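Local coordinates for lysyl oxidase (Pichia pastoris, PDB 1W7C), which probably oxidises primary amines, including peptidyl lysine side chains, as a copper-dependent amine oxidase with a topaquinone cofactor, at residues A48-Y54 / D135-A141; G95-E99 / S125-F129; T187-C193 / F209-M215. All coordinates share one frame; numbering follows the deposited sequence.

All three contacts lie in the smaller N-terminal part of the chain, away from the copper and topaquinone of the enzyme domain, with centres 25 to 28 Å from the centre of the chain. Contacts 1 and 2 are neighbours, about 13 Å between centres: contact 2 is nested within the chain loop that contact 1 closes, and strand 126-128 leads into helix 136-150. They touch where F50 CD2 comes to 3.4 Å from F129 CE1. Contact 3 belongs to the next sheet along the chain, its centre about 20 Å from that of contact 1. Contacts 1 and 3 touch where K138 CD meets M215 CE at 4.0 Å; contacts 2 and 3 stay about 5 Å apart at their nearest atoms.

Contact 1 (A48-Y54 / D135-A141); sequences ADFFSNY and DRIKSAA
Y54 and I137 make the close-packed part of this contact, with D135 gripping the phenol. Y54 CG lies between the backbone N and the carbonyl carbon (chi1 54°), which sends the ring toward D135. There Y54 OH donates a very short hydrogen bond of 2.5 Å to D135 OD1, which sits at the ring's edge near its plane, the carboxylate turned 31° from the ring. I137 CG1 lies against the same end of the tyrosine, 3.5 Å from Y54 CZ. Its other branch, CG2, comes to 3.7 Å from F50 CD2, and one isoleucine thus touches both aromatics. F50 reaches on along the helix: K138 CA stands at the ring edge, and F50 CZ comes to 3.5 Å from A141 CB.

Toward solvent the fit slackens. I137 CD1 touches A48 O at 3.6 Å but A48 CB only at 4.1 Å, and exposed D49 turns its side chain away, its OD1 accepting from F51 N in an Asx turn. D135 works in two directions, since its OD2 takes K138 N at 2.9 Å. This is a helix N-cap, tying the start of helix 136-150 to strand 53-61 of the N2 domain.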
loop_
_atom_site.group_PDB
_atom_site.type_symbol
_atom_site.label_atom_id
_atom_site.label_comp_id
_atom_site.label_asym_id
_atom_site.label_seq_id
_atom_site.Cartn_x
_atom_site.Cartn_y
_atom_site.Cartn_z
ATOM N N ALA A 48 35.528 -33.668 -4.551
ATOM C CA ALA A 48 35.491 -33.216 -5.919
ATOM C C ALA A 48 36.356 -31.979 -6.158
ATOM O O ALA A 48 36.594 -31.175 -5.255
ATOM C CB ALA A 48 34.034 -32.936 -6.341
ATOM N N ASP A 49 36.820 -31.844 -7.393
ATOM C CA ASP A 49 37.471 -30.630 -7.867
ATOM C C ASP A 49 36.983 -30.334 -9.291
ATOM O O ASP A 49 36.048 -30.969 -9.763
ATOM C CB ASP A 49 39.013 -30.737 -7.734
ATOM C CG ASP A 49 39.634 -31.798 -8.614
ATOM O OD1 ASP A 49 39.071 -32.190 -9.655
ATOM O OD2 ASP A 49 40.752 -32.266 -8.346
ATOM N N PHE A 50 37.608 -29.373 -9.968
ATOM C CA PHE A 50 37.151 -28.943 -11.286
ATOM C C PHE A 50 37.311 -30.010 -12.382
ATOM O O PHE A 50 36.841 -29.817 -13.514
ATOM C CB PHE A 50 37.918 -27.690 -11.744
ATOM C CG PHE A 50 37.705 -26.441 -10.904
ATOM C CD1 PHE A 50 38.757 -25.544 -10.760
ATOM C CD2 PHE A 50 36.482 -26.112 -10.326
ATOM C CE1 PHE A 50 38.612 -24.366 -10.033
ATOM C CE2 PHE A 50 36.325 -24.933 -9.591
ATOM C CZ PHE A 50 37.384 -24.045 -9.475
ATOM N N PHE A 51 37.976 -31.119 -12.060
ATOM C CA PHE A 51 38.223 -32.173 -13.034
ATOM C C PHE A 51 37.410 -33.430 -12.735
ATOM O O PHE A 51 37.478 -34.422 -13.473
ATOM C CB PHE A 51 39.723 -32.464 -13.092
ATOM C CG PHE A 51 40.529 -31.270 -13.515
ATOM C CD1 PHE A 51 41.094 -30.436 -12.556
ATOM C CD2 PHE A 51 40.647 -30.920 -14.864
ATOM C CE1 PHE A 51 41.817 -29.319 -12.922
ATOM C CE2 PHE A 51 41.345 -29.780 -15.242
ATOM C CZ PHE A 51 41.942 -28.982 -14.274
ATOM N N SER A 52 36.634 -33.373 -11.645
ATOM C CA SER A 52 35.691 -34.427 -11.292
ATOM C C SER A 52 34.360 -34.241 -11.993
ATOM O O SER A 52 34.092 -33.191 -12.578
ATOM C CB SER A 52 35.383 -34.408 -9.787
ATOM O OG SER A 52 36.514 -34.324 -8.966
ATOM N N ASN A 53 33.508 -35.254 -11.883
ATOM C CA ASN A 53 32.076 -35.091 -12.142
ATOM C C ASN A 53 31.359 -35.192 -10.827
ATOM O O ASN A 53 31.706 -36.039 -10.005
ATOM C CB ASN A 53 31.512 -36.188 -13.051
ATOM C CG ASN A 53 32.363 -36.454 -14.269
ATOM O OD1 ASN A 53 32.860 -35.536 -14.915
ATOM N ND2 ASN A 53 32.498 -37.740 -14.623
ATOM N N TYR A 54 30.346 -34.364 -10.625
ATOM C CA TYR A 54 29.560 -34.441 -9.401
ATOM C C TYR A 54 28.171 -33.883 -9.604
ATOM O O TYR A 54 27.939 -33.077 -10.481
ATOM C CB TYR A 54 30.240 -33.728 -8.244
ATOM C CG TYR A 54 30.631 -32.289 -8.501
ATOM C CD1 TYR A 54 29.768 -31.252 -8.227
ATOM C CD2 TYR A 54 31.885 -31.979 -8.994
ATOM C CE1 TYR A 54 30.139 -29.929 -8.441
ATOM C CE2 TYR A 54 32.277 -30.655 -9.241
ATOM C CZ TYR A 54 31.407 -29.640 -8.948
ATOM O OH TYR A 54 31.820 -28.349 -9.192
ATOM N N ASP A 135 29.536 -22.595 -7.334
ATOM C CA ASP A 135 29.175 -23.734 -6.541
ATOM C C ASP A 135 30.182 -23.920 -5.411
ATOM O O ASP A 135 31.118 -23.135 -5.262
ATOM C CB ASP A 135 28.965 -25.011 -7.382
ATOM C CG ASP A 135 30.217 -25.590 -7.941
ATOM O OD1 ASP A 135 30.069 -26.699 -8.532
ATOM O OD2 ASP A 135 31.334 -25.004 -7.926
ATOM N N ARG A 136 29.993 -24.957 -4.615
ATOM C CA ARG A 136 30.833 -25.171 -3.429
ATOM C C ARG A 136 32.297 -25.319 -3.840
ATOM O O ARG A 136 33.193 -24.847 -3.147
ATOM C CB ARG A 136 30.392 -26.393 -2.648
ATOM C CG ARG A 136 29.125 -26.161 -1.895
ATOM C CD ARG A 136 28.721 -27.279 -0.985
ATOM N NE ARG A 136 27.492 -26.909 -0.297
ATOM C CZ ARG A 136 26.728 -27.740 0.384
ATOM N NH1 ARG A 136 27.069 -29.014 0.526
ATOM N NH2 ARG A 136 25.625 -27.277 0.961
ATOM N N ILE A 137 32.520 -25.979 -4.963
ATOM C CA ILE A 137 33.879 -26.259 -5.458
ATOM C C ILE A 137 34.576 -24.972 -5.920
ATOM O O ILE A 137 35.719 -24.695 -5.530
ATOM C CB ILE A 137 33.819 -27.339 -6.575
ATOM C CG1 ILE A 137 33.191 -28.654 -6.058
ATOM C CG2 ILE A 137 35.214 -27.585 -7.150
ATOM C CD1 ILE A 137 33.728 -29.123 -4.754
ATOM N N LYS A 138 33.877 -24.160 -6.707
ATOM C CA LYS A 138 34.445 -22.896 -7.164
ATOM C C LYS A 138 34.627 -21.906 -6.015
ATOM O O LYS A 138 35.630 -21.192 -5.988
ATOM C CB LYS A 138 33.613 -22.273 -8.283
ATOM C CG LYS A 138 34.253 -21.051 -8.907
ATOM C CD LYS A 138 33.737 -20.796 -10.308
ATOM C CE LYS A 138 34.472 -21.626 -11.353
ATOM N NZ LYS A 138 33.813 -21.626 -12.709
ATOM N N SER A 139 33.674 -21.851 -5.085
ATOM C CA SER A 139 33.812 -20.986 -3.894
ATOM C C SER A 139 35.057 -21.341 -3.090
ATOM O O SER A 139 35.799 -20.462 -2.650
ATOM C CB SER A 139 32.576 -21.103 -3.014
ATOM O OG SER A 139 31.511 -20.484 -3.685
ATOM N N ALA A 140 35.285 -22.631 -2.908
ATOM C CA ALA A 140 36.434 -23.093 -2.136
ATOM C C ALA A 140 37.750 -22.759 -2.842
ATOM O O ALA A 140 38.707 -22.340 -2.206
ATOM C CB ALA A 140 36.344 -24.603 -1.864
ATOM N N ALA A 141 37.777 -22.915 -4.159
ATOM C CA ALA A 141 38.962 -22.584 -4.953
ATOM C C ALA A 141 39.283 -21.088 -4.852
ATOM O O ALA A 141 40.439 -20.693 -4.706
ATOM C CB ALA A 141 38.770 -22.978 -6.394
#

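Contact 2 (G95-E99 / S125-F129); sequences GYFEE and SKLPF
Y96 and K126 lie side by side on one face of an antiparallel strand pair, 96-99 against 126-128, part of an antiparallel sheet in the N-terminal region that carries the N2 family sequence; strand 96-103 also pairs there with 82-89. The lysine chain runs over the tyrosine ring: K126 CD sits 4.0 Å from the Y96 ring centroid, 19° off its normal and toward the rim, a CH-pi contact. Y96 is placed for this by its first torsion, which sets CG between the backbone N and the carbonyl carbon (chi1 54°). The lysine stays extended as far as CE and bends only at its last torsion (66°), which swings the ammonium off the ring and over to E98.

F97 and L127 face the other way as a hydrogen-bonded pair, with L127 N reaching F97 O at 2.8 Å. Their side chains meet more loosely, F97 CD1 to L127 CD2 at 4.2 Å, and Y88 closes on the phenylalanine edge-to-face. At the end of the pair F129 N bonds G95 O at 3.1 Å. E99 turns its carboxylate outside the pair, to Y119, N120 and R84.

E98 slants across K126 and offers both its donors the same oxygen. A glutamine in place of E98 would probably cost K126 its charged mate and weaken the hold on the serine hydroxyl of S125. K126 NZ comes down on E98 OE2 at 3.0 Å from well above the carboxylate plane, a salt bridge, whereas S125 OG donates to E98 OE2 at 2.7 Å on the anti side, closer to that plane.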
loop_
_atom_site.group_PDB
_atom_site.type_symbol
_atom_site.label_atom_id
_atom_site.label_comp_id
_atom_site.label_asym_id
_atom_site.label_seq_id
_atom_site.Cartn_x
_atom_site.Cartn_y
_atom_site.Cartn_z
ATOM N N GLY A 95 35.517 -28.424 -18.868
ATOM C CA GLY A 95 34.454 -28.637 -17.917
ATOM C C GLY A 95 33.207 -27.857 -18.251
ATOM O O GLY A 95 33.266 -26.798 -18.882
ATOM N N TYR A 96 32.074 -28.406 -17.830
ATOM C CA TYR A 96 30.791 -27.738 -17.998
ATOM C C TYR A 96 29.795 -28.335 -17.041
ATOM O O TYR A 96 29.964 -29.466 -16.606
ATOM C CB TYR A 96 30.299 -27.885 -19.451
ATOM C CG TYR A 96 30.236 -29.311 -19.932
ATOM C CD1 TYR A 96 29.097 -30.083 -19.727
ATOM C CD2 TYR A 96 31.312 -29.898 -20.561
ATOM C CE1 TYR A 96 29.038 -31.402 -20.152
ATOM C CE2 TYR A 96 31.267 -31.207 -20.974
ATOM C CZ TYR A 96 30.129 -31.959 -20.777
ATOM O OH TYR A 96 30.090 -33.271 -21.191
ATOM N N PHE A 97 28.762 -27.569 -16.718
ATOM C CA PHE A 97 27.584 -28.107 -16.059
ATOM C C PHE A 97 26.599 -28.530 -17.137
ATOM O O PHE A 97 26.469 -27.844 -18.150
ATOM C CB PHE A 97 26.931 -27.047 -15.141
ATOM C CG PHE A 97 27.823 -26.562 -14.045
ATOM C CD1 PHE A 97 28.818 -25.623 -14.290
ATOM C CD2 PHE A 97 27.702 -27.091 -12.765
ATOM C CE1 PHE A 97 29.659 -25.232 -13.263
ATOM C CE2 PHE A 97 28.503 -26.666 -11.743
ATOM C CZ PHE A 97 29.501 -25.760 -11.998
ATOM N N GLU A 98 25.899 -29.641 -16.929
ATOM C CA GLU A 98 24.861 -30.031 -17.850
ATOM C C GLU A 98 23.577 -30.351 -17.114
ATOM O O GLU A 98 23.578 -31.016 -16.073
ATOM C CB GLU A 98 25.279 -31.187 -18.768
ATOM C CG GLU A 98 24.285 -31.352 -19.943
ATOM C CD GLU A 98 24.760 -32.249 -21.057
ATOM O OE1 GLU A 98 25.681 -33.057 -20.824
ATOM O OE2 GLU A 98 24.142 -32.186 -22.156
ATOM N N GLU A 99 22.476 -29.857 -17.678
ATOM C CA GLU A 99 21.153 -30.189 -17.201
ATOM C C GLU A 99 20.702 -31.439 -17.959
ATOM O O GLU A 99 20.823 -31.507 -19.206
ATOM C CB GLU A 99 20.207 -28.999 -17.455
ATOM C CG GLU A 99 20.725 -27.699 -16.864
ATOM C CD GLU A 99 19.737 -26.551 -16.905
ATOM O OE1 GLU A 99 18.721 -26.633 -16.169
ATOM O OE2 GLU A 99 19.996 -25.617 -17.672
ATOM N N SER A 125 21.977 -27.317 -23.205
ATOM C CA SER A 125 21.987 -28.010 -21.938
ATOM C C SER A 125 23.259 -27.775 -21.145
ATOM O O SER A 125 23.235 -27.960 -19.922
ATOM C CB SER A 125 21.778 -29.509 -22.131
ATOM O OG SER A 125 22.788 -30.035 -22.993
ATOM N N LYS A 126 24.346 -27.429 -21.818
ATOM C CA LYS A 126 25.652 -27.301 -21.209
ATOM C C LYS A 126 25.978 -25.812 -20.942
ATOM O O LYS A 126 25.870 -24.959 -21.828
ATOM C CB LYS A 126 26.727 -27.865 -22.177
ATOM C CG LYS A 126 26.600 -29.379 -22.371
ATOM C CD LYS A 126 27.664 -29.938 -23.344
ATOM C CE LYS A 126 27.557 -31.434 -23.541
ATOM N NZ LYS A 126 26.312 -31.831 -24.220
ATOM N N LEU A 127 26.428 -25.561 -19.718
ATOM C CA LEU A 127 26.892 -24.251 -19.274
ATOM C C LEU A 127 28.403 -24.321 -19.113
ATOM O O LEU A 127 28.875 -25.071 -18.264
ATOM C CB LEU A 127 26.216 -23.893 -17.947
ATOM C CG LEU A 127 26.639 -22.597 -17.241
ATOM C CD1 LEU A 127 26.021 -21.416 -17.965
ATOM C CD2 LEU A 127 26.219 -22.624 -15.797
ATOM N N PRO A 128 29.173 -23.586 -19.919
ATOM C CA PRO A 128 30.640 -23.671 -19.845
ATOM C C PRO A 128 31.198 -23.312 -18.465
ATOM O O PRO A 128 30.681 -22.425 -17.775
ATOM C CB PRO A 128 31.087 -22.638 -20.876
ATOM C CG PRO A 128 29.977 -22.545 -21.824
ATOM C CD PRO A 128 28.728 -22.662 -20.988
ATOM N N PHE A 129 32.309 -23.947 -18.103
ATOM C CA PHE A 129 32.982 -23.678 -16.847
ATOM C C PHE A 129 33.174 -22.178 -16.582
ATOM O O PHE A 129 32.935 -21.713 -15.475
ATOM C CB PHE A 129 34.352 -24.372 -16.832
ATOM C CG PHE A 129 35.115 -24.146 -15.553
ATOM C CD1 PHE A 129 34.862 -24.933 -14.435
ATOM C CD2 PHE A 129 36.071 -23.131 -15.462
ATOM C CE1 PHE A 129 35.535 -24.725 -13.277
ATOM C CE2 PHE A 129 36.757 -22.934 -14.292
ATOM C CZ PHE A 129 36.488 -23.729 -13.198
HETATM O O HOH W 1 22.538 -25.311 -18.782
#

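Contact 3 (T187-C193 / F209-M215); sequences TVDYGTC and FFFKFDM
K212 lies across the ring of Y190 in a non-hydrogen-bonded antiparallel pair, and can be followed outward. Its CB is 3.8 Å from Y190 CE2. CG stands over the ring face, 3.8 Å from the centroid and 16° off the normal, a CH-pi contact. CD passes the rim at 3.5 Å from Y190 CZ, CE runs on between the phenol oxygen and V188 CG2, and NZ ends 3.6 Å from Y190 OH. With CG anti to the backbone N (chi1 -174°) and every later torsion extended, the methylenes form a straight rod slanting across the tyrosine; H353 also stacks with that ring.

On the reverse face D189 CB sits over the F213 ring, and its carboxylate forms a salt bridge with K142. G191 CA lies over the F211 ring, 3.9 Å from its centroid, where a side chain would clash. Back on the Y190 face, T192 OG1 donates to F209 O at 2.7 Å from above the carbonyl plane, beside C193, which is disulfide-bonded to C172.

The face of F211 and F213 is thus closed by helix 136-150, whose K142 probably balances the charge of the buried D189 carboxylate.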
loop_
_atom_site.group_PDB
_atom_site.type_symbol
_atom_site.label_atom_id
_atom_site.label_comp_id
_atom_site.label_asym_id
_atom_site.label_seq_id
_atom_site.Cartn_x
_atom_site.Cartn_y
_atom_site.Cartn_z
ATOM N N THR A 187 38.273 -14.465 -17.448
ATOM C CA THR A 187 37.336 -14.314 -16.361
ATOM C C THR A 187 38.048 -13.650 -15.217
ATOM O O THR A 187 39.028 -14.179 -14.694
ATOM C CB THR A 187 36.793 -15.682 -15.940
ATOM O OG1 THR A 187 36.216 -16.315 -17.094
ATOM C CG2 THR A 187 35.700 -15.571 -14.828
ATOM N N VAL A 188 37.536 -12.484 -14.832
ATOM C CA VAL A 188 38.071 -11.733 -13.707
ATOM C C VAL A 188 37.002 -11.499 -12.650
ATOM O O VAL A 188 35.823 -11.770 -12.851
ATOM C CB VAL A 188 38.719 -10.404 -14.165
ATOM C CG1 VAL A 188 39.752 -10.666 -15.226
ATOM C CG2 VAL A 188 37.647 -9.434 -14.678
ATOM N N ASP A 189 37.440 -11.012 -11.507
ATOM C CA ASP A 189 36.523 -10.763 -10.404
ATOM C C ASP A 189 37.171 -9.752 -9.459
ATOM O O ASP A 189 38.396 -9.728 -9.312
ATOM C CB ASP A 189 36.224 -12.116 -9.702
ATOM C CG ASP A 189 34.988 -12.122 -8.844
ATOM O OD1 ASP A 189 34.202 -11.128 -8.843
ATOM O OD2 ASP A 189 34.688 -13.137 -8.157
ATOM N N TYR A 190 36.350 -8.909 -8.871
ATOM C CA TYR A 190 36.795 -7.956 -7.881
ATOM C C TYR A 190 36.452 -8.500 -6.492
ATOM O O TYR A 190 35.710 -9.461 -6.344
ATOM C CB TYR A 190 36.125 -6.601 -8.107
ATOM C CG TYR A 190 36.648 -5.866 -9.333
ATOM C CD1 TYR A 190 36.110 -6.100 -10.587
ATOM C CD2 TYR A 190 37.675 -4.935 -9.244
ATOM C CE1 TYR A 190 36.573 -5.430 -11.700
ATOM C CE2 TYR A 190 38.138 -4.235 -10.365
ATOM C CZ TYR A 190 37.576 -4.486 -11.586
ATOM O OH TYR A 190 38.042 -3.784 -12.675
ATOM N N GLY A 191 37.015 -7.870 -5.479
ATOM C CA GLY A 191 36.770 -8.258 -4.107
ATOM C C GLY A 191 37.120 -7.178 -3.112
ATOM O O GLY A 191 37.679 -6.130 -3.480
ATOM N N THR A 192 36.726 -7.421 -1.862
ATOM C CA THR A 192 37.051 -6.505 -0.786
ATOM C C THR A 192 37.226 -7.249 0.511
ATOM O O THR A 192 37.094 -8.478 0.548
ATOM C CB THR A 192 35.961 -5.406 -0.662
ATOM O OG1 THR A 192 36.444 -4.336 0.162
ATOM C CG2 THR A 192 34.678 -5.934 0.016
ATOM N N CYS A 193 37.520 -6.502 1.570
ATOM C CA CYS A 193 37.634 -7.062 2.904
ATOM C C CYS A 193 36.717 -6.314 3.873
ATOM O O CYS A 193 36.516 -5.101 3.752
ATOM C CB CYS A 193 39.079 -6.961 3.418
ATOM S SG CYS A 193 40.317 -7.797 2.415
ATOM N N PHE A 209 39.353 -1.563 1.235
ATOM C CA PHE A 209 40.462 -2.222 0.543
ATOM C C PHE A 209 39.898 -3.150 -0.522
ATOM O O PHE A 209 39.095 -4.018 -0.213
ATOM C CB PHE A 209 41.318 -3.019 1.513
ATOM C CG PHE A 209 42.519 -3.615 0.868
ATOM C CD1 PHE A 209 43.634 -2.852 0.668
ATOM C CD2 PHE A 209 42.494 -4.905 0.362
ATOM C CE1 PHE A 209 44.725 -3.373 0.046
ATOM C CE2 PHE A 209 43.599 -5.432 -0.287
ATOM C CZ PHE A 209 44.708 -4.660 -0.444
ATOM N N PHE A 210 40.306 -2.963 -1.766
ATOM C CA PHE A 210 39.770 -3.715 -2.899
ATOM C C PHE A 210 40.883 -4.417 -3.678
ATOM O O PHE A 210 42.057 -4.063 -3.593
ATOM C CB PHE A 210 39.017 -2.771 -3.848
ATOM C CG PHE A 210 37.966 -1.929 -3.151
ATOM C CD1 PHE A 210 38.231 -0.615 -2.813
ATOM C CD2 PHE A 210 36.752 -2.491 -2.745
ATOM C CE1 PHE A 210 37.291 0.134 -2.130
ATOM C CE2 PHE A 210 35.799 -1.727 -2.093
ATOM C CZ PHE A 210 36.070 -0.434 -1.765
ATOM N N PHE A 211 40.483 -5.386 -4.479
ATOM C CA PHE A 211 41.387 -6.108 -5.326
ATOM C C PHE A 211 40.659 -6.693 -6.529
ATOM O O PHE A 211 39.433 -6.733 -6.577
ATOM C CB PHE A 211 42.131 -7.209 -4.540
ATOM C CG PHE A 211 41.234 -8.069 -3.714
ATOM C CD1 PHE A 211 40.638 -9.202 -4.252
ATOM C CD2 PHE A 211 41.000 -7.768 -2.380
ATOM C CE1 PHE A 211 39.777 -9.988 -3.481
ATOM C CE2 PHE A 211 40.153 -8.537 -1.614
ATOM C CZ PHE A 211 39.553 -9.663 -2.152
ATOM N N LYS A 212 41.453 -7.136 -7.490
ATOM C CA LYS A 212 40.971 -7.684 -8.748
ATOM C C LYS A 212 41.871 -8.830 -9.126
ATOM O O LYS A 212 43.090 -8.704 -9.068
ATOM C CB LYS A 212 40.980 -6.637 -9.856
ATOM C CG LYS A 212 40.345 -7.104 -11.171
ATOM C CD LYS A 212 40.631 -6.126 -12.303
ATOM C CE LYS A 212 40.000 -6.566 -13.600
ATOM N NZ LYS A 212 40.336 -5.697 -14.765
ATOM N N PHE A 213 41.274 -9.946 -9.525
ATOM C CA PHE A 213 42.030 -11.130 -9.914
ATOM C C PHE A 213 41.488 -11.774 -11.178
ATOM O O PHE A 213 40.346 -11.579 -11.555
ATOM C CB PHE A 213 42.143 -12.146 -8.764
ATOM C CG PHE A 213 40.822 -12.659 -8.241
ATOM C CD1 PHE A 213 40.337 -13.882 -8.651
ATOM C CD2 PHE A 213 40.078 -11.931 -7.297
ATOM C CE1 PHE A 213 39.152 -14.379 -8.134
ATOM C CE2 PHE A 213 38.878 -12.423 -6.787
ATOM C CZ PHE A 213 38.417 -13.640 -7.209
ATOM N N ASP A 214 42.385 -12.454 -11.869
ATOM C CA ASP A 214 42.082 -13.262 -13.029
ATOM C C ASP A 214 41.984 -14.712 -12.559
ATOM O O ASP A 214 42.933 -15.265 -11.966
ATOM C CB ASP A 214 43.187 -13.133 -14.067
ATOM C CG ASP A 214 42.850 -13.846 -15.336
ATOM O OD1 ASP A 214 42.645 -15.049 -15.286
ATOM O OD2 ASP A 214 42.817 -13.285 -16.445
ATOM N N MET A 215 40.822 -15.314 -12.778
ATOM C CA MET A 215 40.539 -16.697 -12.386
ATOM C C MET A 215 40.137 -17.525 -13.612
ATOM O O MET A 215 39.282 -18.417 -13.519
ATOM C CB MET A 215 39.436 -16.723 -11.304
ATOM C CG MET A 215 38.194 -15.939 -11.682
ATOM S SD MET A 215 36.788 -16.229 -10.584
ATOM C CE MET A 215 36.445 -17.963 -10.924
#